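Local coordinates for protein malonyl-CoA decarboxylase (Rhodopseudomonas palustris, PDB 4KSA) that probably catalyses the decarboxylation of malonyl-CoA to acetyl-CoA and carbon dioxide, and forms an assembly of identical subunits, at residues A[137-141]-A[272-278]; A[259-265]-A[298-304]; A[282-286]-A[421-425]. Residues are numbered along the deposited sequence.

Contact 1: residues A[137-141]-A[272-278]; sequences VKMRE and QQGLAGI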
ATOM      1  N   VAL A 137      -1.111  -9.519  27.322  1.00 32.18           N
ATOM      2  CA  VAL A 137      -1.162 -10.917  26.931  1.00 32.57           C
ATOM      3  C   VAL A 137      -0.141 -11.681  27.752  1.00 32.78           C
ATOM      4  O   VAL A 137      -0.411 -12.790  28.232  1.00 31.79           O
ATOM      5  CB  VAL A 137      -0.855 -11.110  25.428  1.00 33.63           C
ATOM      6  CG1 VAL A 137      -0.683 -12.597  25.108  1.00 29.98           C
ATOM      7  CG2 VAL A 137      -1.986 -10.508  24.592  1.00 33.59           C
ATOM      8  N   LYS A 138       1.034 -11.077  27.913  1.00 34.48           N
ATOM      9  CA  LYS A 138       2.110 -11.690  28.677  1.00 35.50           C
ATOM     10  C   LYS A 138       1.671 -11.828  30.118  1.00 35.47           C
ATOM     11  O   LYS A 138       1.955 -12.829  30.757  1.00 35.04           O
ATOM     12  CB  LYS A 138       3.392 -10.861  28.583  1.00 37.73           C
ATOM     13  CG  LYS A 138       4.529 -11.554  27.805  1.00 44.95           C
ATOM     14  CD  LYS A 138       4.148 -11.812  26.331  1.00 51.85           C
ATOM     15  CE  LYS A 138       4.023 -10.487  25.522  1.00 56.32           C
ATOM     16  NZ  LYS A 138       3.266 -10.568  24.223  1.00 53.33           N
HETATM   17  N   MSE A 139       0.951 -10.829  30.614  1.00 38.36           N
HETATM   18  CA  MSE A 139       0.448 -10.841  31.985  1.00 40.62           C
HETATM   19  C   MSE A 139      -0.631 -11.914  32.152  1.00 37.95           C
HETATM   20  O   MSE A 139      -0.705 -12.589  33.169  1.00 34.56           O
HETATM   21  CB  MSE A 139      -0.115  -9.461  32.340  1.00 48.21           C
HETATM   22  CG  MSE A 139      -0.604  -9.317  33.798  1.00 57.21           C
HETATM   23 SE   MSE A 139      -1.011  -7.468  34.287  1.00 67.53          SE
HETATM   24  CE  MSE A 139      -2.900  -7.601  34.560  1.00 62.38           C
ATOM     25  N   ARG A 140      -1.466 -12.078  31.140  1.00 36.70           N
ATOM     26  CA  ARG A 140      -2.501 -13.077  31.216  1.00 37.79           C
ATOM     27  C   ARG A 140      -1.843 -14.456  31.199  1.00 37.20           C
ATOM     28  O   ARG A 140      -2.319 -15.400  31.817  1.00 38.08           O
ATOM     29  CB  ARG A 140      -3.466 -12.919  30.042  1.00 39.96           C
ATOM     30  CG  ARG A 140      -4.796 -13.611  30.271  1.00 42.58           C
ATOM     31  CD  ARG A 140      -5.275 -14.354  29.036  1.00 42.14           C
ATOM     32  NE  ARG A 140      -6.307 -15.302  29.423  1.00 41.94           N
ATOM     33  CZ  ARG A 140      -6.787 -16.261  28.648  1.00 42.43           C
ATOM     34  NH1 ARG A 140      -7.724 -17.071  29.121  1.00 45.15           N
ATOM     35  NH2 ARG A 140      -6.335 -16.416  27.415  1.00 41.95           N
ATOM     36  N   GLU A 141      -0.736 -14.569  30.483  1.00 38.56           N
ATOM     37  CA  GLU A 141      -0.011 -15.838  30.423  1.00 40.19           C
ATOM     38  C   GLU A 141       0.417 -16.227  31.848  1.00 39.59           C
ATOM     39  O   GLU A 141       0.341 -17.394  32.234  1.00 36.51           O
ATOM     40  CB  GLU A 141       1.215 -15.692  29.525  1.00 40.45           C
ATOM     41  CG  GLU A 141       2.052 -16.937  29.388  1.00 43.70           C
ATOM     42  CD  GLU A 141       3.290 -16.711  28.521  1.00 50.09           C
ATOM     43  OE1 GLU A 141       4.151 -17.615  28.482  1.00 51.84           O
ATOM     44  OE2 GLU A 141       3.405 -15.637  27.870  1.00 51.11           O
ATOM     45  N   GLN A 272       0.657 -17.503  21.004  1.00 36.17           N
ATOM     46  CA  GLN A 272       0.658 -16.709  22.220  1.00 37.49           C
ATOM     47  C   GLN A 272      -0.038 -17.400  23.376  1.00 38.23           C
ATOM     48  O   GLN A 272      -1.267 -17.465  23.421  1.00 39.18           O
ATOM     49  CB  GLN A 272      -0.014 -15.351  21.963  1.00 39.08           C
ATOM     50  CG  GLN A 272       0.504 -14.606  20.745  1.00 39.20           C
ATOM     51  CD  GLN A 272       1.995 -14.365  20.808  1.00 39.50           C
ATOM     52  OE1 GLN A 272       2.745 -14.831  19.955  1.00 38.56           O
ATOM     53  NE2 GLN A 272       2.435 -13.638  21.823  1.00 39.35           N
ATOM     54  N   GLN A 273       0.759 -17.911  24.310  1.00 41.07           N
ATOM     55  CA  GLN A 273       0.253 -18.569  25.510  1.00 42.34           C
ATOM     56  C   GLN A 273      -0.905 -17.787  26.144  1.00 42.29           C
ATOM     57  O   GLN A 273      -1.927 -18.377  26.508  1.00 41.33           O
ATOM     58  CB  GLN A 273       1.387 -18.720  26.520  1.00 47.19           C
ATOM     59  CG  GLN A 273       2.168 -19.997  26.336  1.00 56.61           C
ATOM     60  CD  GLN A 273       1.283 -21.229  26.505  1.00 62.63           C
ATOM     61  OE1 GLN A 273       1.635 -22.332  26.068  1.00 64.65           O
ATOM     62  NE2 GLN A 273       0.125 -21.046  27.153  1.00 65.58           N
ATOM     63  N   GLY A 274      -0.734 -16.463  26.257  1.00 39.88           N
ATOM     64  CA  GLY A 274      -1.748 -15.600  26.833  1.00 36.60           C
ATOM     65  C   GLY A 274      -3.020 -15.453  26.014  1.00 37.91           C
ATOM     66  O   GLY A 274      -3.957 -14.763  26.435  1.00 36.37           O
ATOM     67  N   LEU A 275      -3.065 -16.080  24.840  1.00 37.30           N
ATOM     68  CA  LEU A 275      -4.255 -15.991  24.010  1.00 38.75           C
ATOM     69  C   LEU A 275      -5.041 -17.280  24.067  1.00 40.10           C
ATOM     70  O   LEU A 275      -6.120 -17.382  23.495  1.00 40.71           O
ATOM     71  CB  LEU A 275      -3.899 -15.652  22.566  1.00 37.64           C
ATOM     72  CG  LEU A 275      -3.384 -14.216  22.395  1.00 40.61           C
ATOM     73  CD1 LEU A 275      -3.051 -13.956  20.926  1.00 35.82           C
ATOM     74  CD2 LEU A 275      -4.431 -13.224  22.934  1.00 37.48           C
ATOM     75  N   ALA A 276      -4.503 -18.263  24.781  1.00 41.62           N
ATOM     76  CA  ALA A 276      -5.182 -19.543  24.935  1.00 41.99           C
ATOM     77  C   ALA A 276      -6.640 -19.338  25.319  1.00 43.23           C
ATOM     78  O   ALA A 276      -6.960 -18.551  26.213  1.00 43.33           O
ATOM     79  CB  ALA A 276      -4.491 -20.371  25.991  1.00 39.48           C
ATOM     80  N   GLY A 277      -7.528 -20.036  24.626  1.00 44.43           N
ATOM     81  CA  GLY A 277      -8.936 -19.922  24.938  1.00 46.47           C
ATOM     82  C   GLY A 277      -9.662 -18.759  24.302  1.00 48.14           C
ATOM     83  O   GLY A 277     -10.830 -18.520  24.616  1.00 49.18           O
ATOM     84  N   ILE A 278      -8.985 -18.017  23.432  1.00 48.69           N
ATOM     85  CA  ILE A 278      -9.633 -16.900  22.760  1.00 50.23           C
ATOM     86  C   ILE A 278      -9.923 -17.390  21.355  1.00 52.12           C
ATOM     87  O   ILE A 278      -9.023 -17.892  20.681  1.00 53.62           O
ATOM     88  CB  ILE A 278      -8.731 -15.647  22.709  1.00 49.12           C
ATOM     89  CG1 ILE A 278      -8.845 -14.867  24.014  1.00 49.41           C
ATOM     90  CG2 ILE A 278      -9.175 -14.731  21.595  1.00 50.21           C
ATOM     91  CD1 ILE A 278      -8.527 -15.661  25.249  1.00 52.04           C
TER
HETATM   92  O   HOH W   1       1.517 -15.127  26.149  1.00 21.23           O
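Two backbone carbonyls of the loop 272-278, those of Gly274 and Ala276, are met by Arg140 of helix 132-146. Its NH2 donates to Ala276 O at 2.5 Å and, almost in line, to Gly274 O at 3.1 Å, while NH1 adds a weak bond to Ala276 O at 3.4 Å and has another hydrogen bond elsewhere in the structure. Both carbonyls lie near the guanidinium plane, where the N-H bonds point, and NE is taken up by a salt bridge to Asp157. The amide of Gly274 donates to a water 2.6 Å from Gly274 N, which in turn donates to Glu141 OE2, also at 2.6 Å. Gly274 can come this close because it has no side chain; a CB would clash with Val137 O, which instead receives a CA-H...O contact from Gly274 CA at 3.4 Å while keeping its helical bond from Glu141 N. Within the loop, Ile278 N to Leu275 O at 2.9 Å closes a type II beta turn with Gly277 at its third position. Val137 CG2 meets Leu275 CD2 at 4.0 Å. Behind the helix, Met139, a selenomethionine, packs on helix 71-83 and on Phe160; Arg140 lies along helix 154-167, and the loop leads from strand 262-270 toward helix 284-295.

Contact 2: residues A[259-265]-A[298-304]; sequences DATTAVF and NVQTFVT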
ATOM      1  N   ASP A 259       3.007 -29.325  -9.768  1.00 80.40           N
ATOM      2  CA  ASP A 259       2.785 -30.764  -9.948  1.00 79.72           C
ATOM      3  C   ASP A 259       1.897 -31.361  -8.858  1.00 78.27           C
ATOM      4  O   ASP A 259       1.196 -32.348  -9.079  1.00 77.88           O
ATOM      5  CB  ASP A 259       4.122 -31.517  -9.946  1.00 81.35           C
ATOM      6  CG  ASP A 259       4.936 -31.277 -11.205  1.00 83.20           C
ATOM      7  OD1 ASP A 259       6.113 -31.703 -11.240  1.00 83.48           O
ATOM      8  OD2 ASP A 259       4.405 -30.672 -12.164  1.00 84.33           O
ATOM      9  N   ALA A 260       1.938 -30.765  -7.673  1.00 76.32           N
ATOM     10  CA  ALA A 260       1.151 -31.261  -6.556  1.00 74.26           C
ATOM     11  C   ALA A 260      -0.349 -31.196  -6.810  1.00 71.62           C
ATOM     12  O   ALA A 260      -0.821 -30.370  -7.589  1.00 70.65           O
ATOM     13  CB  ALA A 260       1.510 -30.482  -5.282  1.00 75.39           C
ATOM     14  N   THR A 261      -1.084 -32.082  -6.144  1.00 69.51           N
ATOM     15  CA  THR A 261      -2.538 -32.149  -6.256  1.00 68.17           C
ATOM     16  C   THR A 261      -3.170 -32.060  -4.885  1.00 67.26           C
ATOM     17  O   THR A 261      -4.347 -31.703  -4.747  1.00 67.26           O
ATOM     18  CB  THR A 261      -2.993 -33.473  -6.826  1.00 69.26           C
ATOM     19  OG1 THR A 261      -2.361 -34.530  -6.090  1.00 68.76           O
ATOM     20  CG2 THR A 261      -2.656 -33.563  -8.305  1.00 70.71           C
ATOM     21  N   THR A 262      -2.383 -32.419  -3.875  1.00 65.85           N
ATOM     22  CA  THR A 262      -2.847 -32.412  -2.491  1.00 64.21           C
ATOM     23  C   THR A 262      -2.140 -31.382  -1.617  1.00 61.44           C
ATOM     24  O   THR A 262      -0.926 -31.152  -1.726  1.00 60.47           O
ATOM     25  CB  THR A 262      -2.632 -33.784  -1.816  1.00 64.65           C
ATOM     26  OG1 THR A 262      -2.859 -34.824  -2.768  1.00 67.72           O
ATOM     27  CG2 THR A 262      -3.599 -33.969  -0.665  1.00 63.66           C
ATOM     28  N   ALA A 263      -2.926 -30.773  -0.742  1.00 57.41           N
ATOM     29  CA  ALA A 263      -2.412 -29.807   0.207  1.00 53.99           C
ATOM     30  C   ALA A 263      -2.565 -30.481   1.568  1.00 51.60           C
ATOM     31  O   ALA A 263      -3.684 -30.812   1.977  1.00 49.86           O
ATOM     32  CB  ALA A 263      -3.236 -28.526   0.148  1.00 53.18           C
ATOM     33  N   VAL A 264      -1.458 -30.714   2.264  1.00 48.11           N
ATOM     34  CA  VAL A 264      -1.578 -31.345   3.558  1.00 48.43           C
ATOM     35  C   VAL A 264      -1.079 -30.556   4.796  1.00 48.87           C
ATOM     36  O   VAL A 264       0.118 -30.310   5.002  1.00 47.66           O
ATOM     37  CB  VAL A 264      -0.961 -32.753   3.523  1.00 48.67           C
ATOM     38  CG1 VAL A 264       0.405 -32.709   2.903  1.00 50.45           C
ATOM     39  CG2 VAL A 264      -0.896 -33.321   4.930  1.00 51.04           C
ATOM     40  N   PHE A 265      -2.043 -30.152   5.613  1.00 47.76           N
ATOM     41  CA  PHE A 265      -1.780 -29.422   6.835  1.00 46.49           C
ATOM     42  C   PHE A 265      -1.126 -30.413   7.763  1.00 46.72           C
ATOM     43  O   PHE A 265      -1.678 -31.478   8.010  1.00 48.60           O
ATOM     44  CB  PHE A 265      -3.103 -28.946   7.416  1.00 45.42           C
ATOM     45  CG  PHE A 265      -3.842 -28.039   6.504  1.00 47.07           C
ATOM     46  CD1 PHE A 265      -3.440 -26.720   6.353  1.00 47.70           C
ATOM     47  CD2 PHE A 265      -4.867 -28.522   5.708  1.00 48.04           C
ATOM     48  CE1 PHE A 265      -4.037 -25.900   5.420  1.00 48.79           C
ATOM     49  CE2 PHE A 265      -5.475 -27.703   4.763  1.00 49.26           C
ATOM     50  CZ  PHE A 265      -5.057 -26.391   4.619  1.00 49.51           C
ATOM     51  N   ASN A 298      -4.218 -26.307  -9.139  1.00 70.74           N
ATOM     52  CA  ASN A 298      -3.805 -27.675  -9.439  1.00 71.51           C
ATOM     53  C   ASN A 298      -3.858 -28.582  -8.208  1.00 71.78           C
ATOM     54  O   ASN A 298      -3.269 -29.667  -8.203  1.00 71.51           O
ATOM     55  CB  ASN A 298      -2.377 -27.664 -10.000  1.00 72.75           C
ATOM     56  CG  ASN A 298      -1.408 -26.887  -9.117  1.00 74.00           C
ATOM     57  OD1 ASN A 298      -1.608 -25.698  -8.863  1.00 74.69           O
ATOM     58  ND2 ASN A 298      -0.354 -27.555  -8.650  1.00 73.32           N
ATOM     59  N   VAL A 299      -4.568 -28.132  -7.173  1.00 72.37           N
ATOM     60  CA  VAL A 299      -4.711 -28.871  -5.918  1.00 71.15           C
ATOM     61  C   VAL A 299      -6.193 -29.070  -5.614  1.00 71.26           C
ATOM     62  O   VAL A 299      -6.894 -28.111  -5.308  1.00 70.38           O
ATOM     63  CB  VAL A 299      -4.047 -28.092  -4.766  1.00 70.94           C
ATOM     64  CG1 VAL A 299      -4.082 -28.911  -3.486  1.00 70.80           C
ATOM     65  CG2 VAL A 299      -2.613 -27.738  -5.142  1.00 69.21           C
ATOM     66  N   GLN A 300      -6.659 -30.319  -5.693  1.00 72.32           N
ATOM     67  CA  GLN A 300      -8.076 -30.643  -5.462  1.00 73.00           C
ATOM     68  C   GLN A 300      -8.420 -31.144  -4.063  1.00 71.59           C
ATOM     69  O   GLN A 300      -9.505 -30.871  -3.551  1.00 69.82           O
ATOM     70  CB  GLN A 300      -8.557 -31.710  -6.464  1.00 76.38           C
ATOM     71  CG  GLN A 300      -8.387 -31.364  -7.939  1.00 78.39           C
ATOM     72  CD  GLN A 300      -9.146 -30.117  -8.337  1.00 78.88           C
ATOM     73  OE1 GLN A 300     -10.378 -30.056  -8.244  1.00 78.05           O
ATOM     74  NE2 GLN A 300      -8.409 -29.105  -8.783  1.00 79.00           N
ATOM     75  N   THR A 301      -7.513 -31.901  -3.457  1.00 71.00           N
ATOM     76  CA  THR A 301      -7.778 -32.437  -2.125  1.00 70.43           C
ATOM     77  C   THR A 301      -7.100 -31.672  -0.983  1.00 66.93           C
ATOM     78  O   THR A 301      -5.890 -31.397  -1.017  1.00 64.87           O
ATOM     79  CB  THR A 301      -7.371 -33.930  -2.036  1.00 72.37           C
ATOM     80  OG1 THR A 301      -5.949 -34.047  -2.177  1.00 74.91           O
ATOM     81  CG2 THR A 301      -8.067 -34.741  -3.141  1.00 73.21           C
ATOM     82  N   PHE A 302      -7.903 -31.337   0.024  1.00 62.58           N
ATOM     83  CA  PHE A 302      -7.413 -30.619   1.190  1.00 59.48           C
ATOM     84  C   PHE A 302      -7.592 -31.477   2.436  1.00 56.53           C
ATOM     85  O   PHE A 302      -8.695 -31.624   2.972  1.00 55.98           O
ATOM     86  CB  PHE A 302      -8.134 -29.279   1.294  1.00 58.89           C
ATOM     87  CG  PHE A 302      -7.877 -28.390   0.117  1.00 58.07           C
ATOM     88  CD1 PHE A 302      -8.804 -28.291  -0.917  1.00 57.57           C
ATOM     89  CD2 PHE A 302      -6.668 -27.706   0.002  1.00 57.68           C
ATOM     90  CE1 PHE A 302      -8.532 -27.527  -2.052  1.00 57.23           C
ATOM     91  CE2 PHE A 302      -6.385 -26.937  -1.133  1.00 58.15           C
ATOM     92  CZ  PHE A 302      -7.321 -26.850  -2.161  1.00 57.36           C
ATOM     93  N   VAL A 303      -6.476 -32.035   2.887  1.00 53.49           N
ATOM     94  CA  VAL A 303      -6.463 -32.952   4.020  1.00 53.07           C
ATOM     95  C   VAL A 303      -5.365 -32.648   5.033  1.00 52.69           C
ATOM     96  O   VAL A 303      -4.357 -32.039   4.692  1.00 55.27           O
ATOM     97  CB  VAL A 303      -6.220 -34.384   3.509  1.00 51.87           C
ATOM     98  CG1 VAL A 303      -4.765 -34.522   3.021  1.00 47.89           C
ATOM     99  CG2 VAL A 303      -6.516 -35.379   4.599  1.00 53.32           C
ATOM    100  N   THR A 304      -5.538 -33.096   6.272  1.00 51.34           N
ATOM    101  CA  THR A 304      -4.506 -32.867   7.287  1.00 52.57           C
ATOM    102  C   THR A 304      -3.833 -34.179   7.674  1.00 51.26           C
ATOM    103  O   THR A 304      -4.187 -35.234   7.171  1.00 53.12           O
ATOM    104  CB  THR A 304      -5.091 -32.257   8.575  1.00 52.29           C
ATOM    105  OG1 THR A 304      -5.776 -33.273   9.313  1.00 53.50           O
ATOM    106  CG2 THR A 304      -6.075 -31.151   8.241  1.00 53.38           C
TER
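Backbone hydrogen bonds set the frame. The strands run parallel, 4.6 Å apart at closest approach and 21° from alignment, with Thr262 paired to Thr301, Ala263 to Phe302, Val264 to Val303 and Phe265 to Thr304. Ala263 bonds on both sides of its partner, as parallel pairing requires: its N donates to Thr301 O at 3.0 Å and its O accepts from Val303 N at 3.2 Å. Phe265 N then reaches Val303 O at 3.1 Å. The pairing loosens at the start, where Thr261 O takes only weak bonds, from Gln300 N at 2.9 Å and Thr301 N at 3.4 Å.

CA-H...O contacts fill in between, among them Val264 CA to Val303 O at 3.1 Å and Thr261 CA to Asn298 O at 3.2 Å. Asn298 ND2 gives Ala260 O a weak bond at 3.0 Å; its stronger partner is Ala257 O.

The apolar packing divides by face. Ala263 CB rests 3.5 Å from Phe302 CD2 and 3.8 Å from Val299 CG1; Phe302 and Phe265, on that same face, carry the packing on to helix 284-295. Val264 and Val303 meet on the other face, CB to CG1 at 4.2 Å.

Across from this pairing, Thr261 and Thr262 both face Thr237 of strand 230-237, a classic beta bulge. Strand 262-270, helix 284-295 and strand 301-304 form a beta-alpha-beta unit at the middle of a mixed sheet, within a domain whose sequence family belongs to the acetyltransferase clan.

Contact 3: residues A[282-286]-A[421-425]; sequences NFLIK and IEANH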
ATOM      1  N   ASN A 282     -14.270 -20.028  13.511  1.00 47.03           N
ATOM      2  CA  ASN A 282     -14.208 -21.431  13.188  1.00 45.28           C
ATOM      3  C   ASN A 282     -13.804 -21.677  11.755  1.00 45.16           C
ATOM      4  O   ASN A 282     -13.477 -22.802  11.374  1.00 46.31           O
ATOM      5  CB  ASN A 282     -15.558 -22.037  13.496  1.00 42.82           C
ATOM      6  CG  ASN A 282     -15.853 -22.010  14.980  1.00 43.06           C
ATOM      7  OD1 ASN A 282     -15.319 -22.816  15.734  1.00 40.64           O
ATOM      8  ND2 ASN A 282     -16.677 -21.059  15.412  1.00 41.08           N
ATOM      9  N   PHE A 283     -13.776 -20.614  10.967  1.00 43.33           N
ATOM     10  CA  PHE A 283     -13.443 -20.762   9.564  1.00 41.16           C
ATOM     11  C   PHE A 283     -12.049 -20.296   9.205  1.00 41.33           C
ATOM     12  O   PHE A 283     -11.837 -19.589   8.223  1.00 41.93           O
ATOM     13  CB  PHE A 283     -14.512 -20.063   8.744  1.00 35.03           C
ATOM     14  CG  PHE A 283     -15.875 -20.603   9.005  1.00 32.66           C
ATOM     15  CD1 PHE A 283     -16.253 -21.835   8.481  1.00 34.64           C
ATOM     16  CD2 PHE A 283     -16.757 -19.930   9.830  1.00 32.16           C
ATOM     17  CE1 PHE A 283     -17.499 -22.393   8.780  1.00 35.92           C
ATOM     18  CE2 PHE A 283     -18.014 -20.475  10.139  1.00 34.57           C
ATOM     19  CZ  PHE A 283     -18.386 -21.708   9.615  1.00 35.02           C
ATOM     20  N   LEU A 284     -11.090 -20.730  10.010  1.00 41.23           N
ATOM     21  CA  LEU A 284      -9.705 -20.378   9.785  1.00 41.45           C
ATOM     22  C   LEU A 284      -9.124 -21.190   8.652  1.00 40.76           C
ATOM     23  O   LEU A 284      -8.590 -20.634   7.701  1.00 43.45           O
ATOM     24  CB  LEU A 284      -8.876 -20.605  11.052  1.00 41.34           C
ATOM     25  CG  LEU A 284      -9.206 -19.800  12.309  1.00 39.93           C
ATOM     26  CD1 LEU A 284      -8.058 -20.025  13.264  1.00 41.38           C
ATOM     27  CD2 LEU A 284      -9.358 -18.301  12.012  1.00 39.89           C
ATOM     28  N   ILE A 285      -9.221 -22.508   8.750  1.00 40.44           N
ATOM     29  CA  ILE A 285      -8.680 -23.369   7.707  1.00 40.16           C
ATOM     30  C   ILE A 285      -9.362 -23.086   6.359  1.00 40.29           C
ATOM     31  O   ILE A 285      -8.762 -23.218   5.289  1.00 36.56           O
ATOM     32  CB  ILE A 285      -8.833 -24.843   8.114  1.00 39.87           C
ATOM     33  CG1 ILE A 285      -8.112 -25.070   9.451  1.00 37.67           C
ATOM     34  CG2 ILE A 285      -8.261 -25.762   7.025  1.00 37.77           C
ATOM     35  CD1 ILE A 285      -6.615 -24.929   9.366  1.00 32.60           C
ATOM     36  N   LYS A 286     -10.615 -22.667   6.425  1.00 41.26           N
ATOM     37  CA  LYS A 286     -11.358 -22.326   5.228  1.00 45.41           C
ATOM     38  C   LYS A 286     -10.530 -21.302   4.445  1.00 47.48           C
ATOM     39  O   LYS A 286     -10.233 -21.478   3.259  1.00 49.42           O
ATOM     40  CB  LYS A 286     -12.694 -21.713   5.620  1.00 45.24           C
ATOM     41  CG  LYS A 286     -13.838 -22.087   4.735  1.00 48.03           C
ATOM     42  CD  LYS A 286     -13.819 -21.347   3.429  1.00 48.59           C
ATOM     43  CE  LYS A 286     -15.176 -21.489   2.776  1.00 51.67           C
ATOM     44  NZ  LYS A 286     -16.260 -21.121   3.734  1.00 51.36           N
ATOM     45  N   ILE A 421     -17.614 -27.411   4.347  1.00 62.69           N
ATOM     46  CA  ILE A 421     -17.047 -26.841   5.565  1.00 60.31           C
ATOM     47  C   ILE A 421     -18.171 -26.261   6.413  1.00 60.83           C
ATOM     48  O   ILE A 421     -18.321 -26.600   7.584  1.00 61.21           O
ATOM     49  CB  ILE A 421     -16.056 -25.701   5.271  1.00 60.25           C
ATOM     50  CG1 ILE A 421     -14.772 -26.249   4.652  1.00 59.12           C
ATOM     51  CG2 ILE A 421     -15.747 -24.944   6.556  1.00 59.27           C
ATOM     52  CD1 ILE A 421     -13.992 -27.126   5.577  1.00 60.32           C
ATOM     53  N   GLU A 422     -18.971 -25.386   5.819  1.00 61.07           N
ATOM     54  CA  GLU A 422     -20.067 -24.772   6.556  1.00 61.11           C
ATOM     55  C   GLU A 422     -21.085 -25.793   7.013  1.00 60.24           C
ATOM     56  O   GLU A 422     -21.555 -25.740   8.150  1.00 59.82           O
ATOM     57  CB  GLU A 422     -20.740 -23.693   5.711  1.00 62.15           C
ATOM     58  CG  GLU A 422     -19.882 -22.446   5.570  1.00 67.36           C
ATOM     59  CD  GLU A 422     -20.592 -21.321   4.854  1.00 70.61           C
ATOM     60  OE1 GLU A 422     -21.775 -21.063   5.183  1.00 71.77           O
ATOM     61  OE2 GLU A 422     -19.962 -20.693   3.970  1.00 72.39           O
ATOM     62  N   ALA A 423     -21.420 -26.727   6.129  1.00 59.03           N
ATOM     63  CA  ALA A 423     -22.387 -27.768   6.453  1.00 57.87           C
ATOM     64  C   ALA A 423     -21.967 -28.533   7.721  1.00 56.64           C
ATOM     65  O   ALA A 423     -22.727 -28.628   8.702  1.00 54.93           O
ATOM     66  CB  ALA A 423     -22.524 -28.732   5.271  1.00 57.76           C
ATOM     67  N   ASN A 424     -20.752 -29.072   7.695  1.00 54.28           N
ATOM     68  CA  ASN A 424     -20.239 -29.827   8.826  1.00 53.41           C
ATOM     69  C   ASN A 424     -20.151 -28.997  10.104  1.00 53.70           C
ATOM     70  O   ASN A 424     -20.556 -29.462  11.176  1.00 54.61           O
ATOM     71  CB  ASN A 424     -18.876 -30.415   8.479  1.00 52.46           C
ATOM     72  CG  ASN A 424     -18.960 -31.429   7.366  1.00 51.81           C
ATOM     73  OD1 ASN A 424     -20.029 -31.992   7.108  1.00 52.06           O
ATOM     74  ND2 ASN A 424     -17.839 -31.682   6.706  1.00 49.45           N
ATOM     75  N   HIS A 425     -19.629 -27.775   9.994  1.00 51.29           N
ATOM     76  CA  HIS A 425     -19.517 -26.909  11.154  1.00 49.67           C
ATOM     77  C   HIS A 425     -20.876 -26.750  11.804  1.00 49.37           C
ATOM     78  O   HIS A 425     -21.006 -26.923  13.012  1.00 50.27           O
ATOM     79  CB  HIS A 425     -18.987 -25.522  10.770  1.00 49.76           C
ATOM     80  CG  HIS A 425     -19.147 -24.500  11.858  1.00 47.44           C
ATOM     81  ND1 HIS A 425     -18.309 -24.440  12.951  1.00 44.96           N
ATOM     82  CD2 HIS A 425     -20.105 -23.564  12.065  1.00 46.84           C
ATOM     83  CE1 HIS A 425     -18.749 -23.514  13.785  1.00 47.04           C
ATOM     84  NE2 HIS A 425     -19.839 -22.969  13.273  1.00 46.45           N
TER
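Phe283 turns the edge of its ring onto the face of His425, an edge-to-face pair with centroids 4.8 Å apart and planes at 63°; Phe283 CZ comes within 3.5 Å of His425 CD2. The same ring has Ile421 at its edge, CD1 to CG2 at 3.7 Å, so it lies against residues one turn apart on helix 421-431. That spacing brings Ile421 and His425 to the same side of their helix, while Glu422 adds its CG 4.0 Å from Phe283 CE1. Lys286 lays its chain against Ile421, CG to CG2 at 3.9 Å, and ends in a long salt bridge from NZ to Glu422 OE2 at 3.7 Å. No hydrogen bond joins the two segments. The polar atoms of His425 and Asn282 are satisfied elsewhere: His425 ND1 bonds Gly385 O, its NE2 bonds the backbone N of Glu52 of the second subunit, and Asn282 ND2 bonds the carboxylate of that same Glu52. Phe283 sits at the N-cap position of helix 284-295. What results is packing of that helix's start against the start of helix 421-431, an aromatic side chain wedged along one helical face, at a subunit interface closed by Glu52 and its neighbours Gly51 and Ala53 of the second subunit.

Contacts 2 and 3 belong together: their centres lie about 17 Å apart, and they touch where Phe265 CZ packs on Ile285 CG2 at 4.1 Å, joining the parallel strand pair to the helix that crosses over between them. Contact 1 stands apart, its centre about 32 Å from that of contact 2 and 24 Å from that of contact 3, yet its loop, 272-278, is followed within a few residues by 282-286. Thus one run of chain leaves the sheet, meets the helix of the N-terminal family region, and reaches the subunit interface. Contact 1 alone approaches an annotated site: Ile278 is about 9 Å, side chain to side chain, from the magnesium ligand His162, without an ion in this chain.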